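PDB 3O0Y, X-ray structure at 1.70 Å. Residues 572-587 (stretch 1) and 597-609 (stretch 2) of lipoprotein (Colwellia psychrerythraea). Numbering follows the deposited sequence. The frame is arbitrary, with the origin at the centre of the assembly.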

# COMPACT_ATOMS: atom_id res chain seq x y z
N ALA A 572 10.54 29.17 8.98
CA ALA A 572 11.73 30.08 9.10
C ALA A 572 11.72 31.22 8.09
O ALA A 572 12.03 32.38 8.44
CB ALA A 572 13.04 29.25 8.94
N ARG A 573 11.35 30.89 6.85
CA ARG A 573 11.29 31.85 5.74
C ARG A 573 10.18 32.88 5.97
O ARG A 573 10.36 34.09 5.78
CB ARG A 573 10.99 31.15 4.41
CG ARG A 573 12.14 30.97 3.41
CD ARG A 573 12.67 32.25 2.84
NE ARG A 573 12.20 32.64 1.51
CZ ARG A 573 12.32 31.95 0.37
NH1 ARG A 573 12.83 30.73 0.30
NH2 ARG A 573 11.91 32.53 -0.74
N LEU A 574 9.02 32.42 6.39
CA LEU A 574 7.86 33.25 6.42
C LEU A 574 7.61 33.93 7.75
O LEU A 574 6.83 34.89 7.80
CB LEU A 574 6.60 32.48 6.00
CG LEU A 574 6.59 32.00 4.54
CD1 LEU A 574 5.34 31.28 4.15
CD2 LEU A 574 6.95 33.10 3.52
N GLY A 575 8.13 33.36 8.83
CA GLY A 575 7.79 33.84 10.17
C GLY A 575 6.29 33.91 10.44
O GLY A 575 5.57 32.93 10.28
N ASP A 576 5.80 35.07 10.85
CA ASP A 576 4.38 35.21 11.20
C ASP A 576 3.46 35.28 9.98
O ASP A 576 2.25 35.27 10.13
CB ASP A 576 4.16 36.41 12.14
CG ASP A 576 4.34 37.76 11.43
OD1 ASP A 576 4.15 38.80 12.15
OD2 ASP A 576 4.70 37.83 10.21
N LYS A 577 4.04 35.26 8.77
CA LYS A 577 3.28 35.14 7.53
C LYS A 577 3.07 33.65 7.16
O LYS A 577 2.44 33.35 6.13
CB LYS A 577 3.99 35.84 6.37
CG LYS A 577 4.23 37.34 6.67
CD LYS A 577 3.19 38.20 6.00
CE LYS A 577 3.75 38.69 4.61
NZ LYS A 577 2.78 39.49 3.77
N PHE A 578 3.62 32.74 7.95
CA PHE A 578 3.35 31.31 7.69
C PHE A 578 1.87 31.00 7.84
O PHE A 578 1.27 31.33 8.85
CB PHE A 578 4.25 30.38 8.51
CG PHE A 578 3.99 28.92 8.26
CD1 PHE A 578 4.61 28.22 7.21
CD2 PHE A 578 3.14 28.23 9.09
CE1 PHE A 578 4.31 26.86 6.97
CE2 PHE A 578 2.84 26.92 8.86
CZ PHE A 578 3.45 26.24 7.78
N ASP A 579 1.30 30.28 6.87
CA ASP A 579 -0.08 29.82 6.95
C ASP A 579 -0.14 28.33 6.66
O ASP A 579 0.22 27.86 5.54
CB ASP A 579 -0.93 30.54 5.95
CG ASP A 579 -2.36 30.21 6.14
OD1 ASP A 579 -2.92 30.67 7.16
OD2 ASP A 579 -2.89 29.38 5.39
N LEU A 580 -0.47 27.54 7.66
CA LEU A 580 -0.44 26.10 7.50
C LEU A 580 -1.41 25.65 6.41
O LEU A 580 -1.18 24.70 5.74
CB LEU A 580 -0.75 25.44 8.85
CG LEU A 580 -0.62 23.93 8.90
CD1 LEU A 580 0.80 23.46 8.73
CD2 LEU A 580 -1.27 23.44 10.28
N ALA A 581 -2.56 26.33 6.25
CA ALA A 581 -3.49 25.97 5.19
C ALA A 581 -2.86 26.04 3.81
O ALA A 581 -3.11 25.15 2.95
CB ALA A 581 -4.77 26.84 5.24
N GLU A 582 -2.09 27.10 3.57
CA GLU A 582 -1.35 27.21 2.28
C GLU A 582 -0.33 26.18 2.12
O GLU A 582 -0.19 25.66 1.04
CB GLU A 582 -0.67 28.55 2.16
CG GLU A 582 -1.67 29.71 2.06
CD GLU A 582 -0.99 31.06 1.87
OE1 GLU A 582 0.27 31.14 1.78
OE2 GLU A 582 -1.75 32.05 1.78
N PHE A 583 0.38 25.82 3.19
CA PHE A 583 1.37 24.76 3.12
C PHE A 583 0.71 23.44 2.74
O PHE A 583 1.22 22.72 1.92
CB PHE A 583 2.08 24.61 4.48
CG PHE A 583 3.04 23.46 4.56
CD1 PHE A 583 4.28 23.59 3.96
CD2 PHE A 583 2.79 22.31 5.28
CE1 PHE A 583 5.20 22.53 3.93
CE2 PHE A 583 3.70 21.25 5.29
CZ PHE A 583 4.95 21.39 4.63
N HIS A 584 -0.41 23.14 3.36
CA HIS A 584 -1.15 21.93 3.00
C HIS A 584 -1.60 21.92 1.54
O HIS A 584 -1.62 20.88 0.92
CB HIS A 584 -2.32 21.70 3.97
CG HIS A 584 -1.89 21.26 5.35
ND1 HIS A 584 -2.62 21.50 6.48
CD2 HIS A 584 -0.71 20.73 5.77
CE1 HIS A 584 -1.96 21.02 7.53
NE2 HIS A 584 -0.79 20.56 7.12
N ASP A 585 -1.99 23.04 1.00
CA ASP A 585 -2.41 23.10 -0.38
C ASP A 585 -1.20 22.81 -1.30
O ASP A 585 -1.33 22.05 -2.27
CB ASP A 585 -2.98 24.43 -0.74
CG ASP A 585 -4.38 24.68 -0.16
OD1 ASP A 585 -5.11 23.76 0.28
OD2 ASP A 585 -4.78 25.86 -0.28
N VAL A 586 -0.02 23.35 -0.96
CA VAL A 586 1.17 23.04 -1.78
C VAL A 586 1.52 21.58 -1.69
O VAL A 586 1.91 20.95 -2.73
CB VAL A 586 2.42 23.90 -1.30
CG1 VAL A 586 3.71 23.49 -2.10
CG2 VAL A 586 2.12 25.36 -1.40
N VAL A 587 1.39 20.97 -0.52
CA VAL A 587 1.77 19.58 -0.39
C VAL A 587 0.78 18.62 -1.11
O VAL A 587 1.16 17.65 -1.74
CB VAL A 587 1.93 19.18 1.09
CG1 VAL A 587 2.19 17.64 1.28
CG2 VAL A 587 3.07 19.98 1.69
N VAL A 597 10.53 17.14 -6.11
CA VAL A 597 9.52 17.96 -6.73
C VAL A 597 8.69 18.68 -5.65
O VAL A 597 8.34 19.85 -5.81
CB VAL A 597 8.61 17.11 -7.64
CG1 VAL A 597 7.43 17.93 -8.13
CG2 VAL A 597 9.40 16.56 -8.82
N LEU A 598 8.34 17.98 -4.58
CA LEU A 598 7.67 18.62 -3.45
C LEU A 598 8.54 19.83 -2.97
O LEU A 598 8.01 20.91 -2.75
CB LEU A 598 7.46 17.62 -2.31
CG LEU A 598 6.76 18.20 -1.05
CD1 LEU A 598 5.40 18.83 -1.38
CD2 LEU A 598 6.63 17.09 0.02
N SER A 599 9.87 19.66 -2.90
CA SER A 599 10.72 20.78 -2.39
C SER A 599 10.65 21.96 -3.39
O SER A 599 10.62 23.11 -2.97
CB SER A 599 12.20 20.43 -2.15
OG SER A 599 12.26 19.23 -1.34
N ARG A 600 10.72 21.63 -4.67
CA ARG A 600 10.63 22.67 -5.72
C ARG A 600 9.32 23.45 -5.62
O ARG A 600 9.31 24.69 -5.77
CB ARG A 600 10.75 22.07 -7.13
CG ARG A 600 10.46 23.11 -8.18
CD ARG A 600 10.52 22.50 -9.59
NE ARG A 600 11.79 21.83 -9.71
CZ ARG A 600 11.99 20.66 -10.29
NH1 ARG A 600 11.00 19.96 -10.85
NH2 ARG A 600 13.23 20.18 -10.31
N ASN A 601 8.21 22.73 -5.37
CA ASN A 601 6.90 23.41 -5.24
C ASN A 601 6.79 24.28 -3.99
O ASN A 601 6.26 25.41 -4.02
CB ASN A 601 5.73 22.40 -5.31
CG ASN A 601 5.57 21.82 -6.70
OD1 ASN A 601 6.02 22.45 -7.68
ND2 ASN A 601 4.84 20.68 -6.82
N VAL A 602 7.35 23.78 -2.89
CA VAL A 602 7.39 24.59 -1.65
C VAL A 602 8.19 25.83 -1.89
O VAL A 602 7.80 26.92 -1.54
CB VAL A 602 7.93 23.75 -0.44
CG1 VAL A 602 8.27 24.67 0.79
CG2 VAL A 602 6.86 22.69 -0.04
N ASN A 603 9.34 25.66 -2.53
CA ASN A 603 10.21 26.81 -2.83
C ASN A 603 9.58 27.84 -3.78
O ASN A 603 9.70 29.08 -3.54
CB ASN A 603 11.53 26.34 -3.39
CG ASN A 603 12.46 25.80 -2.34
OD1 ASN A 603 12.36 26.13 -1.15
ND2 ASN A 603 13.43 25.01 -2.79
N HIS A 604 8.80 27.36 -4.76
CA HIS A 604 8.09 28.24 -5.67
C HIS A 604 7.09 29.06 -4.89
O HIS A 604 6.98 30.27 -5.13
CB HIS A 604 7.41 27.46 -6.78
CG HIS A 604 6.69 28.32 -7.79
ND1 HIS A 604 7.33 28.93 -8.85
CD2 HIS A 604 5.38 28.60 -7.93
CE1 HIS A 604 6.44 29.60 -9.57
NE2 HIS A 604 5.25 29.39 -9.05
N TRP A 605 6.32 28.40 -4.03
CA TRP A 605 5.41 29.09 -3.11
C TRP A 605 6.12 30.11 -2.23
O TRP A 605 5.71 31.28 -2.17
CB TRP A 605 4.60 28.03 -2.31
CG TRP A 605 3.90 28.53 -1.11
CD1 TRP A 605 2.84 29.38 -1.08
CD2 TRP A 605 4.15 28.15 0.23
NE1 TRP A 605 2.43 29.58 0.20
CE2 TRP A 605 3.21 28.82 1.04
CE3 TRP A 605 5.05 27.28 0.85
CZ2 TRP A 605 3.13 28.66 2.41
CZ3 TRP A 605 4.96 27.11 2.23
CH2 TRP A 605 4.00 27.82 2.99
N LEU A 606 7.22 29.72 -1.56
CA LEU A 606 7.92 30.66 -0.66
C LEU A 606 8.41 31.89 -1.46
O LEU A 606 8.30 33.03 -0.97
CB LEU A 606 9.11 29.94 -0.04
CG LEU A 606 8.69 28.86 0.95
CD1 LEU A 606 9.86 28.06 1.50
CD2 LEU A 606 7.78 29.48 2.06
N ASP A 607 8.88 31.67 -2.69
CA ASP A 607 9.52 32.75 -3.49
C ASP A 607 8.48 33.79 -3.96
O ASP A 607 8.80 34.96 -4.25
CB ASP A 607 10.23 32.21 -4.71
CG ASP A 607 11.53 31.50 -4.39
OD1 ASP A 607 12.07 31.59 -3.26
OD2 ASP A 607 12.03 30.81 -5.32
N ASN A 608 7.24 33.37 -4.03
CA ASN A 608 6.20 34.20 -4.58
C ASN A 608 5.35 34.84 -3.46
O ASN A 608 4.43 35.60 -3.74
CB ASN A 608 5.44 33.40 -5.65
CG ASN A 608 6.27 33.22 -6.97
OD1 ASN A 608 6.90 32.18 -7.26
ND2 ASN A 608 6.32 34.28 -7.74
N LYS A 609 5.74 34.65 -2.20
CA LYS A 609 5.02 35.27 -1.07
C LYS A 609 5.43 36.74 -0.89
O LYS A 609 6.64 37.04 -0.83
CB LYS A 609 5.26 34.51 0.23
CG LYS A 609 4.48 33.20 0.36
CD LYS A 609 3.42 33.23 1.47
CE LYS A 609 2.11 33.69 0.98
NZ LYS A 609 1.17 33.88 2.08
O HOH W 1 3.93 19.66 -4.31

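What anchors the contact at its centre? Trp605, with chi1 t, points toward stretch 1 and sits as a knob among Leu574, Glu582, Phe583 and Val586. A methyl of Val586 lies over one face of the indole, CG2 to Trp605 CG 3.6 Å, a CH-pi contact, while Phe583 CD1 approaches Trp605 CZ3 at 4.0 Å. A broad, mostly apolar ring suits this place because it can cover several side chains at once. No other residue has as much of its surface covered by the opposite stretch.

How is the one polar atom of that ring satisfied? Trp605 NE1 donates to Glu582 OE1 at 3.1 Å, with the carboxylate oxygen near the plane of the ring, where the N-H points. The same oxygen also accepts from Lys609 NZ at 2.9 Å, within a salt bridge, so one acceptor serves two donors. The backbone of Glu582 is engaged too: its N donates to Asp579 OD2 at 3.0 Å, capping helix 580-587.

What closes the end near Arg573? Arg573 NH2 donates to Asp607 OD1 at 2.7 Å in a second salt bridge, nearly straight at 166°. Both residues are exposed, as charged groups commonly are. The guanidinium also lays one face over Leu606 CB, 3.8 Å from Arg573 CZ. Further along, Leu574 CD1 packs 3.7 Å from Leu606 CD2, so that Leu606 serves both the guanidinium and an apolar contact.

What joins the stretches at the other end? Val586 CG1 meets Val602 CG2 at 3.8 Å, and Val587 CG2 meets Leu598 CD1 at 4.0 Å; these branched side chains meet where helices 580-587 and 597-608 cross, their N-to-C directions 140° apart. A water bridges the backbone of Val586 and the side chain of Asn601, donating to Val586 O and accepting from Asn601 ND2, both at 2.9 Å. Asn601 OD1 is satisfied elsewhere in the structure.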